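Local coordinates for protein cellulose 1,4-beta-cellobiosidase (Thermobifida fusca, PDB 4JJJ) that probably hydrolyses cellulose chains to release cellobiose, this chain being the glycoside hydrolase family 48 catalytic domain of a longer cellulase, at residues A52-L57 against D226-Q231; R264-D269 against Y295-Y300; E470-P475 against N487-V492; Q497-T502 against F620-E625. The protein carries 1 engineered substitution. All coordinates share one frame; numbering follows the deposited sequence.

Contact 1. Residues A52-L57 against D226-Q231; sequences AFSYYL and DARAVQ
The Y55 ring and the R228 guanidinium overlap at a tilt, their planes 32° apart: CE2 of Y55 sits 3.3 Å above the guanidinium plane, over its centre, while CD of R228 lies over one Y55 face, toward the rim, 4.0 Å from the ring centroid in a CH-pi contact. At the guanidinium edge, nearly in plane, S54 OG takes an N-H from NH1 of R228 at 2.9 Å, an almost straight bond (167°). The R228 chain bends at chi3 (-62°), which carries the group back over the ring. A water joins the two side chains, giving a hydrogen bond to Y55 OH and accepting one from R228 NE. Apart from these polar groups, L57 CD1 packs on A229 CB at 3.7 Å. Segments 52-57 and 226-231 run nearly parallel, their axes approaching to 8.5 Å.

S54 OG also bonds E51 O, Y55 OH reaches E625, and W420 makes a cation-pi contact with R228. The side chain of R228 is also about 4 Å from those of E51, the predicted proton donor, and N224, engineered at the predicted nucleophile position. Serine, ring and water together restrict its rotation, so a buried positive charge, with R424 close by, is held beside the predicted catalytic pair, where it would probably influence the local field.

Contact 2. Residues R264-D269 against Y295-Y300; sequences RYAMFD and YLLSWY. With BGC (beta-D-glucopyranose), chain D; BGC (beta-D-glucopyranose), chain B; BGC (beta-D-glucopyranose), chain C.
A short 3-10 turn at 264-267 lies against the irregular backbone of 295-300, joined by Y295 N to M267 O (3.1 Å) and by S298 N to A266 O (3.2 Å). The second carbonyl is gripped twice: S298 OG also donates to A266 O, at 2.6 Å and in the carbonyl plane, with S298 N coming from above that plane. The serine OG, set between its backbone N and carbonyl carbon (chi1 75°), is turned straight at this acceptor, and S319 is a further partner. At the other end M267 crosses Y295 at about a right angle, SD 4.1 Å from CD1, in an oblique Met-aromatic contact.

W299 and Y300 face the glycan: W299 NE1 donates to O3 of the chain D glucose at 3.0 Å, with the sugar oxygen at the indole edge. Y300 lays a ring face beneath O4 of the chain B glucose, and its OH accepts from O2 of the chain C glucose at 2.8 Å. An alanine in place of Y300 would probably leave that O2 without its acceptor and open a gap beneath the chain B sugar. Aromatic side chains lining successive glucose units are typical of the substrate tunnel of family 48 cellobiohydrolases, and this loop lines that tunnel here.

Contact 3. Residues E470-P475 against N487-V492; sequences EWSGQP and NLHVQV
Strands 465-473 and 488-496 form a two-stranded antiparallel sheet, a beta hairpin closed by a long loop, and this contact is the half nearest that loop. Paired bonds tie E470 to Q491 and S472 to H489; the shortest, E470 N to Q491 O, measures 2.8 Å. Between them W471 and V490 make a non-hydrogen-bonded pair whose side chains lie next to each other on the buried face. There V490 CB rides over the six-membered ring of W471, 3.6 Å from its centroid and 18° off the normal, a close CH-pi contact.

On the other face S472 OG touches H489 CB at 3.3 Å, and a water bonded to S472 OG donates to E470 O. G473 ends the strand at backbone angles (phi 74°, psi -162°) that call for glycine: a CB would jam against the preceding carbonyl and clash with N487 O. Past it, Q474 N still bonds N487 O at 3.1 Å, and a second water bridges Q474 O and N487 N. L488 lies against the chain here, CD1 near S472 O and CD2 4.0 Å from P475 CB.

W471 NE1 is tied to the carbonyl of N412, and V490 packs on W447 of helix 435-450. Strand 398-401 lies alongside the loop end, where Y400 meets Q474, P475 and L488.

Contact 4. Residues Q497-T502 against F620-E625; sequences QDVGVT and FWAQVE. With BGC (beta-D-glucopyranose), chain E; GLC (alpha-D-glucopyranose), chain F; BGC (beta-D-glucopyranose), chain G.
G500 and A622 make the tight part of the contact, with CA atoms only 3.9 Å apart and A622 CB 3.6 Å from G500 CA. W621 CZ3 presses on the same CA at 3.7 Å. A CB at position 500 would clash with both, so glycine is what lets helices 499-516 and 620-637 come this close. Alongside, the CG of E625 lies against G500 O. V499 makes longer contacts across the pair, its CG2 3.9 Å from NE2 of Q623, an amide bonded to I541 O.

The partly exposed side is at D498 and the glycan. D498 is an N-cap: OD1 accepts from V501 N at 3.0 Å (174°) and more weakly from G500 N, while OD2 lies 2.7 Å from O6 of the chain E glucose, modelled as overlapping alpha and beta anomers. W621, its CG set between the backbone N and carbonyl carbon (chi1 77°), brings its indole edge to the sugars, and NE1 donates to O2 of the chain G glucose at 3.0 Å. An alanine in place of W621 would probably leave that O2 without its donor and open a gap beside G500. No hydrogen bond crosses between the segments; the cap holds one carboxylate oxygen and is likely to steady the other, which meets the sugar.

How the contacts relate
Contacts 1, 2 and 4 are buried, while contact 3, about 23 Å from the centre of the chain, is partly surface. The chemistry follows: contact 3 relies on backbone pairing, and contact 2, also backbone-bonded, carries glycan-binding aromatics. Contacts 1 and 4 both join helices, one through a polar arginine network and the other by close packing at a glycine. These two touch, Y55 OH probably bonding E625 OE2 at 2.5 Å, whereas contact 1 meets contact 2 through A227 and L297. Contacts 2 and 4 bind sugars on opposite sides of the chain's centre, with contact 1 touching both. Strand 488-496 of contact 3 leads directly into helix 499-516 of contact 4.

Contact 1. Residues A52-L57 against D226-Q231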
# COMPACT_ATOMS: atom_id res chain seq x y z
N ALA A 52 3.73 -7.26 0.83
CA ALA A 52 4.57 -8.37 1.33
C ALA A 52 5.67 -8.71 0.39
O ALA A 52 6.80 -8.95 0.82
CB ALA A 52 3.73 -9.56 1.65
N PHE A 53 5.35 -8.72 -0.92
CA PHE A 53 6.42 -8.99 -1.88
C PHE A 53 7.52 -7.95 -1.90
O PHE A 53 8.68 -8.31 -1.89
CB PHE A 53 5.85 -9.23 -3.32
CG PHE A 53 5.41 -10.61 -3.61
CD1 PHE A 53 6.35 -11.58 -4.07
CD2 PHE A 53 4.07 -11.00 -3.54
CE1 PHE A 53 5.94 -12.84 -4.39
CE2 PHE A 53 3.73 -12.30 -3.80
CZ PHE A 53 4.59 -13.17 -4.31
N SER A 54 7.15 -6.67 -1.70
CA SER A 54 8.18 -5.63 -1.64
C SER A 54 9.07 -5.81 -0.45
O SER A 54 10.28 -5.57 -0.50
CB SER A 54 7.57 -4.25 -1.72
OG SER A 54 6.79 -3.86 -0.61
N TYR A 55 8.50 -6.26 0.69
CA TYR A 55 9.27 -6.54 1.86
C TYR A 55 10.14 -7.82 1.73
O TYR A 55 11.24 -7.87 2.26
CB TYR A 55 8.38 -6.62 3.11
CG TYR A 55 8.11 -5.29 3.74
CD1 TYR A 55 8.97 -4.79 4.73
CD2 TYR A 55 7.01 -4.52 3.38
CE1 TYR A 55 8.71 -3.58 5.31
CE2 TYR A 55 6.78 -3.24 3.96
CZ TYR A 55 7.59 -2.79 4.92
OH TYR A 55 7.40 -1.59 5.56
N TYR A 56 9.66 -8.79 0.97
CA TYR A 56 10.41 -10.01 0.68
C TYR A 56 11.66 -9.62 -0.10
O TYR A 56 12.78 -10.03 0.23
CB TYR A 56 9.53 -10.98 -0.06
CG TYR A 56 10.11 -12.32 -0.48
CD1 TYR A 56 11.27 -12.87 0.06
CD2 TYR A 56 9.44 -13.04 -1.50
CE1 TYR A 56 11.75 -14.12 -0.40
CE2 TYR A 56 9.91 -14.27 -1.97
CZ TYR A 56 11.08 -14.72 -1.42
OH TYR A 56 11.60 -15.92 -1.99
N LEU A 57 11.51 -8.74 -1.06
CA LEU A 57 12.68 -8.18 -1.81
C LEU A 57 13.62 -7.56 -0.81
O LEU A 57 14.86 -7.76 -0.85
CB LEU A 57 12.29 -7.19 -2.83
CG LEU A 57 11.41 -7.70 -3.94
CD1 LEU A 57 11.00 -6.56 -4.84
CD2 LEU A 57 12.12 -8.81 -4.79
N ASP A 226 4.93 -0.89 -5.01
CA ASP A 226 5.81 -0.94 -6.18
C ASP A 226 6.93 0.09 -6.01
O ASP A 226 8.05 -0.22 -6.34
CB ASP A 226 5.02 -0.76 -7.51
CG ASP A 226 4.28 -1.96 -7.92
OD1 ASP A 226 3.76 -2.70 -7.09
OD2 ASP A 226 4.07 -2.15 -9.11
N ALA A 227 6.69 1.21 -5.36
CA ALA A 227 7.75 2.20 -5.14
C ALA A 227 8.74 1.61 -4.15
O ALA A 227 9.95 1.80 -4.25
CB ALA A 227 7.17 3.52 -4.59
N ARG A 228 8.26 0.94 -3.09
CA ARG A 228 9.20 0.27 -2.16
C ARG A 228 10.10 -0.75 -2.89
O ARG A 228 11.24 -0.86 -2.60
CB ARG A 228 8.42 -0.47 -1.08
CG ARG A 228 9.26 -1.01 0.04
CD ARG A 228 8.48 -1.68 1.14
NE ARG A 228 7.51 -0.76 1.83
CZ ARG A 228 6.17 -0.81 1.68
NH1 ARG A 228 5.57 -1.66 0.88
NH2 ARG A 228 5.44 0.00 2.38
N ALA A 229 9.58 -1.55 -3.80
CA ALA A 229 10.35 -2.52 -4.59
C ALA A 229 11.47 -1.80 -5.38
O ALA A 229 12.61 -2.24 -5.41
CB ALA A 229 9.44 -3.23 -5.50
N VAL A 230 11.21 -0.64 -5.95
CA VAL A 230 12.23 0.17 -6.57
C VAL A 230 13.25 0.68 -5.58
O VAL A 230 14.42 0.54 -5.81
CB VAL A 230 11.60 1.39 -7.32
CG1 VAL A 230 12.69 2.37 -7.86
CG2 VAL A 230 10.67 0.94 -8.45
N GLN A 231 12.83 1.19 -4.45
CA GLN A 231 13.71 1.60 -3.42
C GLN A 231 14.65 0.47 -2.95
O GLN A 231 15.83 0.69 -2.75
CB GLN A 231 12.84 2.08 -2.22
CG GLN A 231 13.58 2.39 -0.99
CD GLN A 231 12.68 2.57 0.21
OE1 GLN A 231 11.49 2.35 0.12
NE2 GLN A 231 13.25 3.04 1.35
O HOH W 1 7.54 0.85 4.24

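Contact 2. Residues R264-D269 against Y295-Y300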
# COMPACT_ATOMS: atom_id res chain seq x y z
N ARG A 264 4.48 5.21 -13.18
CA ARG A 264 3.95 6.56 -13.53
C ARG A 264 2.44 6.66 -13.66
O ARG A 264 1.91 7.73 -13.53
CB ARG A 264 4.62 7.13 -14.80
CG ARG A 264 6.15 7.27 -14.70
CD ARG A 264 6.81 7.86 -15.94
NE ARG A 264 6.65 6.95 -17.03
CZ ARG A 264 6.66 7.28 -18.35
NH1 ARG A 264 6.63 8.53 -18.75
NH2 ARG A 264 6.61 6.30 -19.22
N TYR A 265 1.76 5.60 -13.96
CA TYR A 265 0.26 5.64 -13.99
C TYR A 265 -0.29 6.18 -12.67
O TYR A 265 -1.33 6.87 -12.67
CB TYR A 265 -0.34 4.24 -14.26
CG TYR A 265 -0.54 4.02 -15.70
CD1 TYR A 265 -1.58 4.66 -16.38
CD2 TYR A 265 0.29 3.17 -16.37
CE1 TYR A 265 -1.78 4.45 -17.75
CE2 TYR A 265 0.15 2.98 -17.74
CZ TYR A 265 -0.91 3.57 -18.44
OH TYR A 265 -1.08 3.45 -19.82
N ALA A 266 0.38 5.96 -11.51
CA ALA A 266 -0.06 6.50 -10.24
C ALA A 266 -0.00 8.05 -10.16
O ALA A 266 -0.59 8.60 -9.25
CB ALA A 266 0.76 5.87 -9.11
N MET A 267 0.72 8.67 -11.11
CA MET A 267 0.94 10.10 -11.13
C MET A 267 -0.16 10.90 -11.78
O MET A 267 -0.08 12.15 -11.83
CB MET A 267 2.26 10.37 -11.82
CG MET A 267 3.49 9.90 -11.09
SD MET A 267 4.94 10.43 -12.00
CE MET A 267 6.23 9.52 -11.21
N PHE A 268 -1.16 10.17 -12.30
CA PHE A 268 -2.23 10.79 -13.13
C PHE A 268 -3.57 10.81 -12.43
O PHE A 268 -3.92 9.85 -11.74
CB PHE A 268 -2.31 10.14 -14.50
CG PHE A 268 -1.16 10.48 -15.33
CD1 PHE A 268 0.04 9.81 -15.13
CD2 PHE A 268 -1.20 11.52 -16.24
CE1 PHE A 268 1.17 10.16 -15.84
CE2 PHE A 268 -0.07 11.86 -16.97
CZ PHE A 268 1.13 11.18 -16.78
N ASP A 269 -4.37 11.82 -12.72
CA ASP A 269 -5.77 11.83 -12.28
C ASP A 269 -6.47 10.52 -12.73
O ASP A 269 -6.17 9.99 -13.80
CB ASP A 269 -6.48 13.05 -12.92
CG ASP A 269 -7.92 13.17 -12.49
OD1 ASP A 269 -8.16 13.72 -11.39
OD2 ASP A 269 -8.78 12.71 -13.27
N TYR A 295 1.86 14.13 -10.44
CA TYR A 295 3.27 13.83 -10.12
C TYR A 295 3.48 13.38 -8.72
O TYR A 295 4.65 13.38 -8.24
CB TYR A 295 4.17 15.02 -10.48
CG TYR A 295 4.26 15.27 -11.96
CD1 TYR A 295 4.93 14.40 -12.81
CD2 TYR A 295 3.68 16.42 -12.47
CE1 TYR A 295 5.04 14.71 -14.17
CE2 TYR A 295 3.74 16.72 -13.80
CZ TYR A 295 4.47 15.92 -14.63
OH TYR A 295 4.60 16.16 -16.02
N LEU A 296 2.46 12.87 -8.06
CA LEU A 296 2.59 12.23 -6.76
C LEU A 296 2.31 10.75 -6.86
O LEU A 296 1.73 10.29 -7.88
CB LEU A 296 1.61 12.87 -5.77
CG LEU A 296 1.85 14.33 -5.50
CD1 LEU A 296 0.75 14.87 -4.59
CD2 LEU A 296 3.20 14.65 -4.90
N LEU A 297 2.72 9.96 -5.86
CA LEU A 297 2.36 8.52 -5.79
C LEU A 297 0.95 8.43 -5.20
O LEU A 297 0.80 8.50 -3.96
CB LEU A 297 3.35 7.68 -5.02
CG LEU A 297 4.66 7.50 -5.76
CD1 LEU A 297 5.71 7.00 -4.85
CD2 LEU A 297 4.43 6.30 -6.78
N SER A 298 -0.06 8.38 -6.07
CA SER A 298 -1.40 8.25 -5.63
C SER A 298 -1.76 6.85 -5.07
O SER A 298 -0.91 5.98 -5.02
CB SER A 298 -2.36 8.67 -6.67
OG SER A 298 -2.44 7.65 -7.67
N TRP A 299 -2.99 6.75 -4.58
CA TRP A 299 -3.40 5.55 -3.88
C TRP A 299 -3.43 4.35 -4.75
O TRP A 299 -3.25 3.24 -4.30
CB TRP A 299 -4.78 5.76 -3.31
CG TRP A 299 -5.24 4.79 -2.24
CD1 TRP A 299 -6.03 3.71 -2.38
CD2 TRP A 299 -4.98 4.92 -0.85
NE1 TRP A 299 -6.32 3.16 -1.16
CE2 TRP A 299 -5.69 3.90 -0.20
CE3 TRP A 299 -4.28 5.85 -0.11
CZ2 TRP A 299 -5.65 3.77 1.20
CZ3 TRP A 299 -4.19 5.68 1.26
CH2 TRP A 299 -4.86 4.65 1.91
N TYR A 300 -3.62 4.50 -6.05
CA TYR A 300 -3.67 3.34 -6.96
C TYR A 300 -3.60 3.78 -8.44
O TYR A 300 -3.77 4.91 -8.80
CB TYR A 300 -4.93 2.40 -6.76
CG TYR A 300 -6.25 3.12 -7.06
CD1 TYR A 300 -6.86 3.05 -8.32
CD2 TYR A 300 -6.88 3.91 -6.05
CE1 TYR A 300 -8.06 3.73 -8.59
CE2 TYR A 300 -8.11 4.56 -6.33
CZ TYR A 300 -8.68 4.38 -7.56
OH TYR A 300 -9.89 5.03 -7.85
C2 BGC D . -5.58 -0.18 -0.02
C3 BGC D . -6.83 -0.45 -0.85
C4 BGC D . -6.47 -0.43 -2.29
C5 BGC D . -5.35 -1.37 -2.67
C6 BGC D . -4.95 -1.32 -4.14
C1 BGC D . -4.49 -1.08 -0.52
O1 BGC D . -3.27 -0.79 0.18
O2 BGC D . -5.78 -0.35 1.40
O3 BGC D . -7.75 0.63 -0.56
O4 BGC D . -7.67 -1.01 -2.92
O5 BGC D . -4.20 -0.98 -1.90
O6 BGC D . -4.61 0.05 -4.48
C2 BGC B . -8.87 -1.44 -5.01
C3 BGC B . -9.41 -0.76 -6.22
C4 BGC B . -10.25 0.48 -5.87
C5 BGC B . -9.39 1.32 -4.90
C6 BGC B . -10.16 2.59 -4.55
C1 BGC B . -8.12 -0.44 -4.15
O2 BGC B . -8.05 -2.53 -5.38
O3 BGC B . -10.10 -1.71 -6.93
O4 BGC B . -10.45 1.32 -7.05
O5 BGC B . -8.98 0.61 -3.74
O6 BGC B . -11.18 2.22 -3.60
C2 BGC C . -11.81 2.26 -8.71
C3 BGC C . -12.88 1.98 -9.75
C4 BGC C . -12.57 0.74 -10.58
C5 BGC C . -12.19 -0.43 -9.71
C6 BGC C . -11.69 -1.63 -10.41
C1 BGC C . -11.55 0.98 -7.89
O2 BGC C . -12.13 3.36 -7.86
O3 BGC C . -13.04 3.13 -10.62
O4 BGC C . -13.81 0.44 -11.29
O5 BGC C . -11.14 -0.06 -8.77
O6 BGC C . -11.47 -2.71 -9.53

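Contact 3. Residues E470-P475 against N487-V492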
# COMPACT_ATOMS: atom_id res chain seq x y z
N GLU A 470 -4.79 12.12 15.86
CA GLU A 470 -5.98 12.93 15.64
C GLU A 470 -5.58 14.28 15.04
O GLU A 470 -4.75 15.03 15.64
CB GLU A 470 -6.74 13.22 16.93
CG GLU A 470 -8.07 13.98 16.70
CD GLU A 470 -9.23 13.21 16.10
OE1 GLU A 470 -9.15 11.99 16.04
OE2 GLU A 470 -10.23 13.84 15.69
N TRP A 471 -6.08 14.56 13.85
CA TRP A 471 -5.71 15.72 13.07
C TRP A 471 -6.84 16.80 13.19
O TRP A 471 -8.01 16.50 13.35
CB TRP A 471 -5.67 15.31 11.60
CG TRP A 471 -4.54 14.37 11.33
CD1 TRP A 471 -4.54 13.00 11.32
CD2 TRP A 471 -3.14 14.78 11.17
NE1 TRP A 471 -3.23 12.49 11.17
CE2 TRP A 471 -2.37 13.57 11.05
CE3 TRP A 471 -2.52 16.00 11.08
CZ2 TRP A 471 -0.99 13.59 10.92
CZ3 TRP A 471 -1.16 16.01 10.87
CH2 TRP A 471 -0.42 14.86 10.86
N SER A 472 -6.42 18.04 13.05
CA SER A 472 -7.31 19.13 13.01
C SER A 472 -6.74 20.24 12.17
O SER A 472 -5.54 20.39 12.05
CB SER A 472 -7.70 19.59 14.41
OG SER A 472 -6.59 20.00 15.15
N GLY A 473 -7.62 21.14 11.71
CA GLY A 473 -7.11 22.24 10.93
C GLY A 473 -6.65 21.93 9.51
O GLY A 473 -7.05 20.88 8.92
N GLN A 474 -5.85 22.79 8.90
CA GLN A 474 -5.40 22.58 7.55
C GLN A 474 -4.12 23.32 7.35
O GLN A 474 -3.86 24.38 8.02
CB GLN A 474 -6.43 23.06 6.54
CG GLN A 474 -6.72 24.52 6.60
CD GLN A 474 -7.67 24.98 5.45
OE1 GLN A 474 -8.39 24.17 4.89
NE2 GLN A 474 -7.56 26.23 5.01
N PRO A 475 -3.29 22.84 6.45
CA PRO A 475 -2.12 23.64 6.06
C PRO A 475 -2.52 24.92 5.42
O PRO A 475 -3.64 24.99 4.82
CB PRO A 475 -1.37 22.72 5.03
CG PRO A 475 -2.41 21.86 4.47
CD PRO A 475 -3.50 21.67 5.52
N ASN A 487 -1.88 26.60 11.86
CA ASN A 487 -3.25 26.14 12.00
C ASN A 487 -3.59 24.68 11.55
O ASN A 487 -4.76 24.35 11.30
CB ASN A 487 -4.20 27.14 11.41
CG ASN A 487 -4.08 28.50 12.14
OD1 ASN A 487 -4.18 28.58 13.35
ND2 ASN A 487 -3.78 29.52 11.42
N LEU A 488 -2.53 23.91 11.36
CA LEU A 488 -2.63 22.48 11.12
C LEU A 488 -2.01 21.72 12.28
O LEU A 488 -0.88 22.00 12.69
CB LEU A 488 -1.81 22.17 9.89
CG LEU A 488 -1.77 20.64 9.55
CD1 LEU A 488 -3.13 20.03 9.33
CD2 LEU A 488 -0.83 20.56 8.32
N HIS A 489 -2.81 20.87 12.90
CA HIS A 489 -2.45 20.25 14.14
C HIS A 489 -2.60 18.74 14.18
O HIS A 489 -3.46 18.21 13.59
CB HIS A 489 -3.38 20.78 15.30
CG HIS A 489 -3.43 22.24 15.40
ND1 HIS A 489 -2.52 22.92 16.17
CD2 HIS A 489 -4.27 23.15 14.88
CE1 HIS A 489 -2.79 24.21 16.10
NE2 HIS A 489 -3.88 24.37 15.35
N VAL A 490 -1.73 18.10 14.94
CA VAL A 490 -1.88 16.71 15.22
C VAL A 490 -1.60 16.47 16.72
O VAL A 490 -0.64 17.05 17.34
CB VAL A 490 -0.91 15.86 14.34
CG1 VAL A 490 0.56 16.11 14.67
CG2 VAL A 490 -1.14 14.40 14.59
N GLN A 491 -2.35 15.51 17.29
CA GLN A 491 -2.09 15.01 18.64
C GLN A 491 -2.10 13.45 18.60
O GLN A 491 -2.84 12.83 17.77
CB GLN A 491 -3.05 15.66 19.71
CG GLN A 491 -4.47 15.33 19.45
CD GLN A 491 -5.40 15.95 20.49
OE1 GLN A 491 -5.09 15.99 21.66
NE2 GLN A 491 -6.61 16.18 20.03
N VAL A 492 -1.23 12.89 19.41
CA VAL A 492 -1.12 11.45 19.57
C VAL A 492 -2.16 11.08 20.63
O VAL A 492 -2.06 11.60 21.77
CB VAL A 492 0.29 11.02 19.98
CG1 VAL A 492 0.36 9.50 20.19
CG2 VAL A 492 1.28 11.51 18.91
O HOH W 2 -5.39 17.67 16.42
O HOH W 3 -1.85 26.30 8.94

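Contact 4. Residues Q497-T502 against F620-E625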
# COMPACT_ATOMS: atom_id res chain seq x y z
N GLN A 497 2.86 -1.21 21.16
CA GLN A 497 4.13 -1.90 20.98
C GLN A 497 4.28 -2.55 19.55
O GLN A 497 4.90 -3.59 19.37
CB GLN A 497 4.28 -2.98 22.07
CG GLN A 497 4.40 -2.37 23.47
CD GLN A 497 4.88 -3.39 24.45
OE1 GLN A 497 4.37 -4.51 24.48
NE2 GLN A 497 5.83 -3.02 25.29
N ASP A 498 3.65 -1.92 18.58
CA ASP A 498 3.64 -2.46 17.22
C ASP A 498 5.09 -2.57 16.76
O ASP A 498 5.73 -1.59 16.60
CB ASP A 498 2.79 -1.56 16.36
CG ASP A 498 2.67 -2.01 14.98
OD1 ASP A 498 3.67 -2.43 14.37
OD2 ASP A 498 1.55 -1.85 14.37
N VAL A 499 5.47 -3.79 16.47
CA VAL A 499 6.92 -4.04 16.25
C VAL A 499 7.35 -3.52 14.87
O VAL A 499 8.52 -3.20 14.68
CB VAL A 499 7.35 -5.49 16.49
CG1 VAL A 499 7.04 -5.86 17.96
CG2 VAL A 499 6.67 -6.45 15.52
N GLY A 500 6.42 -3.53 13.92
CA GLY A 500 6.68 -3.05 12.55
C GLY A 500 6.93 -1.54 12.60
O GLY A 500 7.90 -0.99 12.02
N VAL A 501 6.02 -0.84 13.27
CA VAL A 501 6.11 0.60 13.41
C VAL A 501 7.40 0.94 14.18
O VAL A 501 8.09 1.86 13.85
CB VAL A 501 4.87 1.15 14.17
CG1 VAL A 501 5.11 2.61 14.59
CG2 VAL A 501 3.66 0.97 13.32
N THR A 502 7.67 0.18 15.20
CA THR A 502 8.86 0.34 16.02
C THR A 502 10.11 0.28 15.15
O THR A 502 10.99 1.12 15.25
CB THR A 502 8.89 -0.63 17.21
OG1 THR A 502 7.74 -0.37 18.03
CG2 THR A 502 10.18 -0.47 18.03
N PHE A 620 4.23 -10.47 8.16
CA PHE A 620 5.46 -10.59 7.32
C PHE A 620 6.25 -9.29 7.20
O PHE A 620 7.46 -9.22 7.44
CB PHE A 620 5.13 -11.16 5.97
CG PHE A 620 6.35 -11.42 5.10
CD1 PHE A 620 7.18 -12.53 5.35
CD2 PHE A 620 6.74 -10.56 4.07
CE1 PHE A 620 8.30 -12.80 4.59
CE2 PHE A 620 7.88 -10.83 3.33
CZ PHE A 620 8.67 -11.94 3.58
N TRP A 621 5.55 -8.24 6.83
CA TRP A 621 6.18 -6.95 6.60
C TRP A 621 6.83 -6.50 7.89
O TRP A 621 7.89 -5.93 7.85
CB TRP A 621 5.21 -5.96 6.05
CG TRP A 621 4.19 -5.30 6.98
CD1 TRP A 621 2.88 -5.58 7.07
CD2 TRP A 621 4.41 -4.22 7.95
NE1 TRP A 621 2.27 -4.77 7.97
CE2 TRP A 621 3.17 -3.89 8.50
CE3 TRP A 621 5.52 -3.43 8.29
CZ2 TRP A 621 3.00 -2.88 9.40
CZ3 TRP A 621 5.36 -2.43 9.17
CH2 TRP A 621 4.09 -2.15 9.74
N ALA A 622 6.22 -6.70 9.02
CA ALA A 622 6.74 -6.20 10.30
C ALA A 622 8.01 -6.97 10.66
O ALA A 622 8.96 -6.43 11.23
CB ALA A 622 5.68 -6.31 11.40
N GLN A 623 7.95 -8.31 10.48
CA GLN A 623 9.11 -9.12 10.81
C GLN A 623 10.29 -8.76 9.93
O GLN A 623 11.43 -8.75 10.39
CB GLN A 623 8.77 -10.61 10.74
CG GLN A 623 7.62 -11.03 11.70
CD GLN A 623 7.98 -10.70 13.16
OE1 GLN A 623 9.04 -11.11 13.66
NE2 GLN A 623 7.15 -9.97 13.83
N VAL A 624 10.04 -8.49 8.65
CA VAL A 624 11.11 -7.98 7.75
C VAL A 624 11.56 -6.62 8.21
O VAL A 624 12.75 -6.33 8.31
CB VAL A 624 10.63 -7.99 6.29
CG1 VAL A 624 11.66 -7.30 5.44
CG2 VAL A 624 10.35 -9.39 5.77
N GLU A 625 10.64 -5.74 8.59
CA GLU A 625 10.98 -4.38 9.02
C GLU A 625 12.00 -4.47 10.13
O GLU A 625 13.05 -3.83 10.14
CB GLU A 625 9.70 -3.62 9.47
CG GLU A 625 9.91 -2.15 9.51
CD GLU A 625 9.48 -1.46 8.24
OE1 GLU A 625 10.31 -0.96 7.51
OE2 GLU A 625 8.27 -1.44 7.89
C2 BGC E . -3.16 -0.34 12.37
C3 BGC E . -3.24 -1.04 11.01
C4 BGC E . -1.98 -1.88 10.75
C5 BGC E . -1.53 -2.77 11.93
C6 BGC E . -0.11 -3.32 11.77
C1 BGC E . -2.76 -1.32 13.45
O1 BGC E . -2.64 -0.53 14.69
O2 BGC E . -4.50 0.21 12.57
O3 BGC E . -3.41 -0.08 9.96
O4 BGC E . -2.13 -2.75 9.63
O5 BGC E . -1.53 -2.01 13.14
O6 BGC E . 0.88 -2.32 11.78
C1 GLC F . -2.77 -1.76 13.59
C2 GLC F . -3.29 -0.79 12.60
C3 GLC F . -3.36 -1.44 11.19
C4 GLC F . -1.99 -1.99 10.78
C5 GLC F . -1.52 -2.90 11.93
C6 GLC F . -0.14 -3.47 11.79
O1 GLC F . -3.72 -2.74 13.55
O2 GLC F . -4.71 -0.48 12.94
O3 GLC F . -3.88 -0.54 10.23
O4 GLC F . -2.13 -2.82 9.61
O5 GLC F . -1.49 -2.16 13.15
O6 GLC F . 0.77 -2.43 11.79
C2 BGC G . -1.37 -3.51 7.53
C3 BGC G . -0.66 -3.13 6.23
C4 BGC G . -1.24 -1.80 5.66
C5 BGC G . -1.34 -0.70 6.75
C6 BGC G . -2.06 0.51 6.21
C1 BGC G . -1.36 -2.36 8.52
O2 BGC G . -0.71 -4.61 8.13
O3 BGC G . -0.83 -4.24 5.31
O4 BGC G . -0.40 -1.38 4.57
O5 BGC G . -2.02 -1.25 7.88
O6 BGC G . -3.36 0.17 5.76